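Endonuclease EndoMS (Thermococcus kodakarensis KOD1, PDB 5GKE) binds double-stranded DNA and acts as a mismatch restriction endonuclease, cleaving DNA with a magnesium-binding nuclease domain. Local coordinates at residues A[3-8]-A[116-121]; A[16-21]-A[86-91]; A[183-188]-A[212-217]. The protein carries 1 engineered substitution. One frame throughout, in Å; residues are numbered along the deposited sequence.

Contact 1. Residues A[3-8]-A[116-121]; sequences KDKVTV and SVFRAE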
# COMPACT_ATOMS: atom_id res chain seq x y z
N LYS A 3 14.37 -33.11 2.81
CA LYS A 3 15.51 -32.29 2.40
C LYS A 3 15.36 -31.63 1.02
O LYS A 3 16.24 -30.88 0.59
CB LYS A 3 16.79 -33.14 2.41
CG LYS A 3 16.66 -34.41 3.22
CD LYS A 3 17.69 -35.45 2.79
CE LYS A 3 17.37 -36.80 3.41
NZ LYS A 3 18.02 -37.89 2.65
N ASP A 4 14.27 -31.92 0.32
CA ASP A 4 14.02 -31.29 -0.98
C ASP A 4 13.57 -29.85 -0.79
O ASP A 4 12.90 -29.54 0.19
CB ASP A 4 12.95 -32.05 -1.78
CG ASP A 4 13.52 -33.21 -2.55
OD1 ASP A 4 14.74 -33.47 -2.42
OD2 ASP A 4 12.75 -33.87 -3.28
N LYS A 5 13.94 -28.97 -1.73
CA LYS A 5 13.56 -27.57 -1.63
C LYS A 5 12.03 -27.42 -1.74
O LYS A 5 11.45 -26.57 -1.06
CB LYS A 5 14.28 -26.73 -2.68
CG LYS A 5 14.68 -25.35 -2.15
CD LYS A 5 15.85 -24.71 -2.88
CE LYS A 5 16.83 -24.12 -1.87
NZ LYS A 5 18.08 -23.55 -2.43
N VAL A 6 11.40 -28.28 -2.53
CA VAL A 6 9.95 -28.20 -2.76
C VAL A 6 9.24 -29.53 -2.54
O VAL A 6 9.70 -30.57 -2.96
CB VAL A 6 9.63 -27.71 -4.21
CG1 VAL A 6 8.12 -27.72 -4.50
CG2 VAL A 6 10.19 -26.33 -4.45
N THR A 7 8.08 -29.46 -1.89
CA THR A 7 7.21 -30.61 -1.73
C THR A 7 5.82 -30.23 -2.23
O THR A 7 5.32 -29.19 -1.89
CB THR A 7 7.12 -31.05 -0.26
OG1 THR A 7 8.42 -31.01 0.34
CG2 THR A 7 6.55 -32.43 -0.15
N VAL A 8 5.21 -31.07 -3.06
CA VAL A 8 3.95 -30.71 -3.68
C VAL A 8 3.02 -31.88 -3.55
O VAL A 8 3.39 -33.00 -3.88
CB VAL A 8 4.10 -30.38 -5.19
CG1 VAL A 8 2.75 -30.12 -5.82
CG2 VAL A 8 4.99 -29.18 -5.39
N SER A 116 1.77 -26.97 -0.93
CA SER A 116 3.18 -27.05 -1.25
C SER A 116 4.03 -26.40 -0.18
O SER A 116 3.63 -25.41 0.46
CB SER A 116 3.48 -26.40 -2.60
OG SER A 116 3.27 -24.99 -2.53
N VAL A 117 5.21 -26.96 0.01
CA VAL A 117 6.16 -26.43 0.95
C VAL A 117 7.39 -26.04 0.18
O VAL A 117 7.98 -26.87 -0.52
CB VAL A 117 6.49 -27.44 2.06
CG1 VAL A 117 7.65 -26.95 2.90
CG2 VAL A 117 5.27 -27.69 2.91
N PHE A 118 7.79 -24.79 0.31
CA PHE A 118 8.91 -24.28 -0.45
C PHE A 118 9.95 -23.80 0.53
O PHE A 118 9.78 -22.77 1.18
CB PHE A 118 8.43 -23.16 -1.39
CG PHE A 118 9.53 -22.52 -2.23
CD1 PHE A 118 10.71 -23.18 -2.49
CD2 PHE A 118 9.35 -21.25 -2.75
CE1 PHE A 118 11.69 -22.58 -3.26
CE2 PHE A 118 10.33 -20.66 -3.51
CZ PHE A 118 11.50 -21.32 -3.77
N ARG A 119 11.07 -24.51 0.62
CA ARG A 119 12.06 -24.12 1.60
C ARG A 119 12.97 -23.18 0.86
O ARG A 119 13.98 -23.59 0.30
CB ARG A 119 12.80 -25.36 2.14
CG ARG A 119 11.86 -26.56 2.29
CD ARG A 119 12.49 -27.89 2.75
NE ARG A 119 11.48 -28.70 3.44
CZ ARG A 119 10.51 -29.39 2.84
NH1 ARG A 119 10.42 -29.42 1.52
NH2 ARG A 119 9.62 -30.07 3.57
N ALA A 120 12.70 -21.89 0.99
CA ALA A 120 13.31 -20.95 0.08
C ALA A 120 14.52 -20.37 0.73
O ALA A 120 14.52 -20.10 1.93
CB ALA A 120 12.33 -19.86 -0.33
N GLU A 121 15.57 -20.20 -0.05
CA GLU A 121 16.83 -19.72 0.47
C GLU A 121 17.12 -18.41 -0.24
O GLU A 121 17.18 -18.38 -1.46
CB GLU A 121 17.92 -20.76 0.22
CG GLU A 121 19.21 -20.54 0.98
CD GLU A 121 20.19 -21.69 0.76
OE1 GLU A 121 19.97 -22.50 -0.18
OE2 GLU A 121 21.17 -21.78 1.52
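Arg119 reaches across to the 3-8 segment and puts one nitrogen, NH1, between two acceptors there. With Thr7 it forms an almost straight hydrogen bond, NH1 to OG1 2.8 Å, the hydroxyl lying in the guanidinium plane at its edge. The second acceptor is the carbonyl of Asp4, with NH1 to O also 2.8 Å, but this oxygen sits well out of that plane and the bond is bent. Arg119 CG is anti to its own carbonyl carbon, and from there the chain runs extended to NE; one face of the flat group rests on Val117, whose CG1 lies over its centre, 3.7 Å above the plane. NE forms a salt bridge with Glu27 of helix 14-27, so an alanine here would probably leave that carboxylate without its mate and the Thr7 hydroxyl and Asp4 carbonyl without their shared donor.

The backbones beneath pair antiparallel, adding strand 6-10 to the sheet of the N-terminal PH-like domain. Thr7 and Val117 are a hydrogen-bonded pair, N to O 2.9 Å both ways, on the sheet face where Leu20 of the helix touches both. Two residues further along, past Val6 and Phe118, Arg119 N bonds to Lys5 O at 2.7 Å. The other face carries Val6 and Phe118: Val6 CG2 meets Phe118 CD1 at 3.7 Å. Ala120 CB lies over the centre of this ring, which also stacks with Phe34 of the second subunit. Lys5, bent at chi3, crosses Glu121 at about a right angle, and its NZ reaches the anti lone pair of Glu121 OE1 in a 3.1 Å salt bridge.

Contact 2. Residues A[16-21]-A[86-91]; sequences ELVSLV and LELREN
A small, purely apolar helix-on-strand contact joins Leu17, Val18 and Val21 of helix 14-27 to Leu86 and Leu88 of the short strand 86-88, which lies in the N-terminal PH-like domain. The two segments run roughly antiparallel, at 157°, with their axes 10.0 Å apart, a spacing filled mainly by side chains.

Leu86 does most of the work. Its CG is anti to the backbone N (chi1 173°), and from there CD2 projects onto the helix. This one methyl meets three residues: it comes within 3.8 Å of Val18 CA, 4.1 Å of Leu17 CG and 4.1 Å of Val21 CG2. Leu17 and Val21 are a turn apart on the helix and both point toward the strand, so the methyl meets the backbone of Val18 as well as side-chain carbons of all three residues. Leu86 crosses all three side chains at about a right angle.

Val18 makes a second contact. Its CG2 lies 3.9 Å from Leu86 CD2 and 4.0 Å from Leu88 CD1, and so touches both leucines of the strand. Leu88 approaches obliquely and is itself exposed, which puts it at the solvent side of the patch. Toward the interior, Pro92 of the next strand packs on both Leu17 and Leu86, while Leu20 of the helix turns to Val115 and Val117.

With only carbon atoms in touch and 193 Å² buried, the attachment rests on close packing and exclusion of water; nothing in it is directional, so the fit of the apolar surfaces, and not bonding, probably sets how these segments meet.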
# COMPACT_ATOMS: atom_id res chain seq x y z
N GLU A 16 -2.47 -35.45 4.91
CA GLU A 16 -1.49 -34.89 3.99
C GLU A 16 -1.43 -33.35 4.16
O GLU A 16 -0.35 -32.78 4.35
CB GLU A 16 -1.83 -35.29 2.55
CG GLU A 16 -1.18 -36.61 2.12
CD GLU A 16 -1.69 -37.16 0.79
OE1 GLU A 16 -2.81 -36.80 0.37
OE2 GLU A 16 -0.97 -37.97 0.17
N LEU A 17 -2.60 -32.71 4.12
CA LEU A 17 -2.72 -31.27 4.36
C LEU A 17 -2.06 -30.85 5.66
O LEU A 17 -1.22 -29.95 5.69
CB LEU A 17 -4.19 -30.84 4.39
CG LEU A 17 -4.50 -29.36 4.54
CD1 LEU A 17 -3.81 -28.57 3.45
CD2 LEU A 17 -5.99 -29.15 4.47
N VAL A 18 -2.43 -31.54 6.74
CA VAL A 18 -1.92 -31.23 8.08
C VAL A 18 -0.42 -31.37 8.16
O VAL A 18 0.29 -30.49 8.66
CB VAL A 18 -2.57 -32.15 9.14
CG1 VAL A 18 -1.91 -31.95 10.50
CG2 VAL A 18 -4.07 -31.88 9.22
N SER A 19 0.06 -32.49 7.63
CA SER A 19 1.48 -32.81 7.65
C SER A 19 2.32 -31.71 6.99
O SER A 19 3.33 -31.27 7.56
CB SER A 19 1.71 -34.16 6.95
OG SER A 19 3.10 -34.44 6.85
N LEU A 20 1.91 -31.27 5.81
CA LEU A 20 2.67 -30.24 5.07
C LEU A 20 2.58 -28.87 5.68
O LEU A 20 3.58 -28.16 5.77
CB LEU A 20 2.20 -30.16 3.63
CG LEU A 20 2.85 -31.23 2.74
CD1 LEU A 20 2.52 -30.99 1.27
CD2 LEU A 20 4.34 -31.18 2.95
N VAL A 21 1.38 -28.46 6.09
CA VAL A 21 1.26 -27.19 6.78
C VAL A 21 2.20 -27.16 7.98
O VAL A 21 3.03 -26.26 8.11
CB VAL A 21 -0.16 -26.93 7.24
CG1 VAL A 21 -0.19 -25.67 8.06
CG2 VAL A 21 -1.09 -26.82 6.02
N LEU A 86 -3.49 -24.53 11.82
CA LEU A 86 -4.55 -25.23 11.10
C LEU A 86 -5.46 -25.93 12.09
O LEU A 86 -5.00 -26.75 12.87
CB LEU A 86 -3.95 -26.23 10.11
CG LEU A 86 -4.90 -27.18 9.37
CD1 LEU A 86 -5.97 -26.45 8.61
CD2 LEU A 86 -4.10 -28.10 8.43
N GLU A 87 -6.74 -25.60 12.04
CA GLU A 87 -7.70 -26.22 12.94
C GLU A 87 -8.58 -27.15 12.16
O GLU A 87 -9.02 -26.82 11.05
CB GLU A 87 -8.55 -25.18 13.67
CG GLU A 87 -7.77 -24.42 14.72
CD GLU A 87 -8.60 -23.42 15.49
OE1 GLU A 87 -9.76 -23.16 15.09
OE2 GLU A 87 -8.10 -22.91 16.51
N LEU A 88 -8.82 -28.32 12.73
CA LEU A 88 -9.69 -29.29 12.08
C LEU A 88 -11.09 -29.11 12.64
O LEU A 88 -11.36 -29.38 13.81
CB LEU A 88 -9.17 -30.71 12.29
CG LEU A 88 -8.02 -31.19 11.38
CD1 LEU A 88 -7.37 -30.07 10.58
CD2 LEU A 88 -6.96 -31.96 12.17
N ARG A 89 -11.95 -28.64 11.76
CA ARG A 89 -13.36 -28.38 12.01
C ARG A 89 -14.08 -29.20 10.95
O ARG A 89 -13.50 -30.14 10.41
CB ARG A 89 -13.71 -26.90 11.92
CG ARG A 89 -12.92 -26.03 12.88
CD ARG A 89 -13.38 -24.57 12.87
NE ARG A 89 -12.44 -23.73 13.61
CZ ARG A 89 -12.36 -22.40 13.50
NH1 ARG A 89 -13.18 -21.75 12.68
NH2 ARG A 89 -11.46 -21.72 14.21
N GLU A 90 -15.35 -28.91 10.72
CA GLU A 90 -16.08 -29.52 9.61
C GLU A 90 -15.23 -29.51 8.33
O GLU A 90 -15.20 -30.48 7.58
CB GLU A 90 -17.41 -28.78 9.38
CG GLU A 90 -17.34 -27.24 9.50
CD GLU A 90 -17.23 -26.72 10.94
OE1 GLU A 90 -17.16 -27.53 11.88
OE2 GLU A 90 -17.20 -25.48 11.12
N ASN A 91 -14.51 -28.41 8.11
CA ASN A 91 -13.43 -28.35 7.12
C ASN A 91 -12.16 -27.87 7.80
O ASN A 91 -12.21 -27.29 8.87
CB ASN A 91 -13.80 -27.41 5.98
CG ASN A 91 -14.76 -28.03 5.00
OD1 ASN A 91 -14.50 -29.12 4.46
ND2 ASN A 91 -15.87 -27.34 4.74

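Contact 3. Residues A[183-188]-A[212-217]; sequences RRAELH and LVAPSL. With nucleotides of chain D; nucleotides of chain C.
The backbone N of Ala185 makes a short, nearly straight hydrogen bond to Ser216 O, 2.7 Å long, tying together two loops of a beta-alpha-beta unit in the PDDEXK-type nuclease domain. Segment 183-188 leads from strand 175-180 into helix 187-204, with Glu186 at the N-cap position; segment 212-217 is the end of strand 208-214 and the turn after it. Glu179 on the first strand and Gln192 on the helix belong to the magnesium site.

Arg184 reaches over to Ser216. A bend at chi3 (-72°) brings NE round to the serine, and NE gives a hydrogen bond to OG at 3.2 Å, the hydroxyl standing 31° out of the guanidinium plane. Leu217 O sits over one face of the group, toward the rim, and is not a bonding partner. At the edge, NH1 comes within 2.8 Å of OP1 of DA3 in chain D, a placement in which the serine bond probably helps to orient the arginine toward the phosphate.

Arg183 reaches the other DNA strand, chain C: its NH1 bonds to OP1 of DG9 at 3.2 Å, and its NH2 donates to the syn lone pair of Glu186 OE2 at 3.0 Å, as part of a salt bridge. Behind these polar groups the Ala185 methyl points toward segment 212-217, its CB 3.6 Å from Leu212 CD2 and 3.5 Å from Leu217 CD2.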
# COMPACT_ATOMS: atom_id res chain seq x y z
N ARG A 183 7.68 11.96 -7.43
CA ARG A 183 6.74 11.89 -8.53
C ARG A 183 5.93 13.18 -8.53
O ARG A 183 6.11 14.04 -7.66
CB ARG A 183 5.85 10.65 -8.39
CG ARG A 183 4.95 10.66 -7.17
CD ARG A 183 4.11 9.40 -7.05
NE ARG A 183 2.85 9.67 -6.35
CZ ARG A 183 1.91 8.76 -6.08
NH1 ARG A 183 2.08 7.50 -6.45
NH2 ARG A 183 0.80 9.12 -5.45
N ARG A 184 5.02 13.31 -9.50
CA ARG A 184 4.23 14.51 -9.65
C ARG A 184 3.58 14.90 -8.32
O ARG A 184 2.97 14.08 -7.64
CB ARG A 184 3.16 14.31 -10.72
CG ARG A 184 1.99 15.27 -10.60
CD ARG A 184 1.08 15.15 -11.78
NE ARG A 184 1.71 15.72 -12.95
CZ ARG A 184 1.11 16.57 -13.76
NH1 ARG A 184 -0.15 16.93 -13.52
NH2 ARG A 184 1.75 17.07 -14.81
N ALA A 185 3.74 16.16 -7.95
CA ALA A 185 3.31 16.61 -6.64
C ALA A 185 1.83 16.94 -6.60
O ALA A 185 1.29 17.60 -7.49
CB ALA A 185 4.13 17.79 -6.20
N GLU A 186 1.18 16.47 -5.55
CA GLU A 186 -0.25 16.62 -5.36
C GLU A 186 -0.58 17.59 -4.22
O GLU A 186 0.33 18.12 -3.57
CB GLU A 186 -0.87 15.25 -5.07
CG GLU A 186 -0.63 14.23 -6.17
CD GLU A 186 -0.95 12.79 -5.73
OE1 GLU A 186 -2.04 12.56 -5.16
OE2 GLU A 186 -0.10 11.90 -5.97
N LEU A 187 -1.86 17.82 -3.98
CA LEU A 187 -2.31 18.76 -2.95
C LEU A 187 -1.73 18.44 -1.59
O LEU A 187 -1.31 19.33 -0.86
CB LEU A 187 -3.84 18.78 -2.85
CG LEU A 187 -4.56 19.66 -3.86
CD1 LEU A 187 -6.06 19.48 -3.70
CD2 LEU A 187 -4.16 21.10 -3.59
N HIS A 188 -1.72 17.15 -1.28
CA HIS A 188 -1.15 16.62 -0.04
C HIS A 188 0.24 17.23 0.22
O HIS A 188 0.52 17.68 1.33
CB HIS A 188 -1.09 15.09 -0.16
CG HIS A 188 -0.36 14.40 0.95
ND1 HIS A 188 0.88 13.83 0.78
CD2 HIS A 188 -0.72 14.15 2.24
CE1 HIS A 188 1.27 13.27 1.92
NE2 HIS A 188 0.32 13.46 2.82
N LEU A 212 8.57 23.67 -3.11
CA LEU A 212 8.18 22.33 -3.49
C LEU A 212 9.14 21.86 -4.58
O LEU A 212 9.37 22.55 -5.57
CB LEU A 212 6.74 22.27 -3.98
CG LEU A 212 6.21 20.91 -4.42
CD1 LEU A 212 6.48 19.83 -3.39
CD2 LEU A 212 4.74 21.01 -4.64
N VAL A 213 9.72 20.69 -4.37
CA VAL A 213 10.71 20.20 -5.30
C VAL A 213 10.21 18.85 -5.81
O VAL A 213 10.15 17.87 -5.07
CB VAL A 213 12.10 20.09 -4.62
CG1 VAL A 213 13.15 19.59 -5.59
CG2 VAL A 213 12.51 21.44 -4.05
N ALA A 214 9.84 18.80 -7.08
CA ALA A 214 9.30 17.59 -7.67
C ALA A 214 9.51 17.64 -9.18
O ALA A 214 9.96 18.65 -9.71
CB ALA A 214 7.82 17.47 -7.32
N PRO A 215 9.20 16.55 -9.88
CA PRO A 215 9.29 16.64 -11.35
C PRO A 215 8.16 17.45 -12.00
O PRO A 215 8.33 17.89 -13.13
CB PRO A 215 9.25 15.17 -11.79
CG PRO A 215 8.80 14.38 -10.61
CD PRO A 215 9.19 15.15 -9.40
N SER A 216 7.05 17.66 -11.29
CA SER A 216 5.89 18.38 -11.82
C SER A 216 4.80 18.47 -10.74
O SER A 216 4.94 17.87 -9.67
CB SER A 216 5.31 17.68 -13.06
OG SER A 216 4.84 16.39 -12.73
N LEU A 217 3.73 19.21 -11.04
CA LEU A 217 2.59 19.41 -10.13
C LEU A 217 1.24 19.09 -10.76
O LEU A 217 1.06 19.26 -11.96
CB LEU A 217 2.52 20.87 -9.69
CG LEU A 217 3.82 21.52 -9.30
CD1 LEU A 217 3.55 22.96 -8.92
CD2 LEU A 217 4.31 20.72 -8.13
P DA D 3 -3.19 16.19 -12.97
OP1 DA D 3 -2.84 17.62 -13.01
OP2 DA D 3 -2.19 15.19 -12.51
O5' DA D 3 -4.48 16.06 -12.07
C5' DA D 3 -5.46 17.05 -12.13
C4' DA D 3 -6.54 16.80 -11.11
O4' DA D 3 -7.04 15.44 -11.27
C3' DA D 3 -6.10 16.91 -9.65
O3' DA D 3 -7.15 17.52 -8.90
C2' DA D 3 -5.90 15.44 -9.25
C1' DA D 3 -7.04 14.80 -10.01
N9 DA D 3 -6.91 13.36 -10.24
C8 DA D 3 -5.88 12.70 -10.86
N7 DA D 3 -6.06 11.40 -10.95
C5 DA D 3 -7.30 11.20 -10.35
C6 DA D 3 -8.07 10.03 -10.13
N6 DA D 3 -7.68 8.81 -10.50
N1 DA D 3 -9.26 10.18 -9.52
C2 DA D 3 -9.65 11.41 -9.15
N3 DA D 3 -9.02 12.57 -9.31
C4 DA D 3 -7.84 12.39 -9.92
P DG C 9 5.69 5.47 -6.68
OP1 DG C 9 4.80 6.20 -7.61
OP2 DG C 9 6.90 6.12 -6.13
O5' DG C 9 4.79 4.97 -5.46
C5' DG C 9 3.53 4.37 -5.72
C4' DG C 9 3.44 2.99 -5.10
O4' DG C 9 3.50 3.10 -3.66
C3' DG C 9 2.17 2.22 -5.44
O3' DG C 9 2.48 1.13 -6.30
C2' DG C 9 1.61 1.74 -4.11
C1' DG C 9 2.31 2.62 -3.08
N9 DG C 9 1.52 3.75 -2.59
C8 DG C 9 1.82 5.09 -2.74
N7 DG C 9 0.95 5.88 -2.15
C5 DG C 9 0.03 5.01 -1.56
C6 DG C 9 -1.13 5.29 -0.80
O6 DG C 9 -1.60 6.40 -0.46
N1 DG C 9 -1.77 4.12 -0.41
C2 DG C 9 -1.35 2.85 -0.72
N2 DG C 9 -2.11 1.84 -0.24
N3 DG C 9 -0.27 2.57 -1.44
C4 DG C 9 0.37 3.69 -1.83
P DG D 5 -7.93 16.13 -1.47
OP1 DG D 5 -8.76 17.04 -0.64
OP2 DG D 5 -6.48 16.37 -1.59
O5' DG D 5 -8.15 14.65 -0.92
C5' DG D 5 -9.47 14.14 -0.79
C4' DG D 5 -9.44 12.64 -0.52
O4' DG D 5 -8.82 11.95 -1.64
C3' DG D 5 -8.65 12.22 0.73
O3' DG D 5 -9.34 11.19 1.39
C2' DG D 5 -7.34 11.71 0.13
C1' DG D 5 -7.88 11.05 -1.12
N9 DG D 5 -6.86 10.75 -2.13
C8 DG D 5 -5.78 11.52 -2.49
N7 DG D 5 -5.03 10.97 -3.41
C5 DG D 5 -5.65 9.74 -3.66
C6 DG D 5 -5.30 8.70 -4.55
O6 DG D 5 -4.34 8.65 -5.33
N1 DG D 5 -6.20 7.64 -4.49
C2 DG D 5 -7.30 7.60 -3.66
N2 DG D 5 -8.06 6.49 -3.73
N3 DG D 5 -7.63 8.57 -2.83
C4 DG D 5 -6.77 9.60 -2.88

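Contacts 1 and 2 belong to the same N-terminal domain, their centres about 18 Å apart, and contact 2 is nested in the chain loop that contact 1 closes. Helix 14-27 joins them: Leu20 O touches Val117 CG2 at 3.4 Å, and Leu20 CD2 meets Thr7 CG2 at 4.0 Å. Contact 3 comes later in the chain, in the C-terminal nuclease domain on the opposite side of the chain's centre, about 45 Å from contact 1 and 50 Å from contact 2, centre to centre. It alone touches DNA, with the side chain of Leu212 about 8 Å from the magnesium ion; the nearest atoms of contacts 1 and 2 stay about 16 and 15 Å from the nucleic acid.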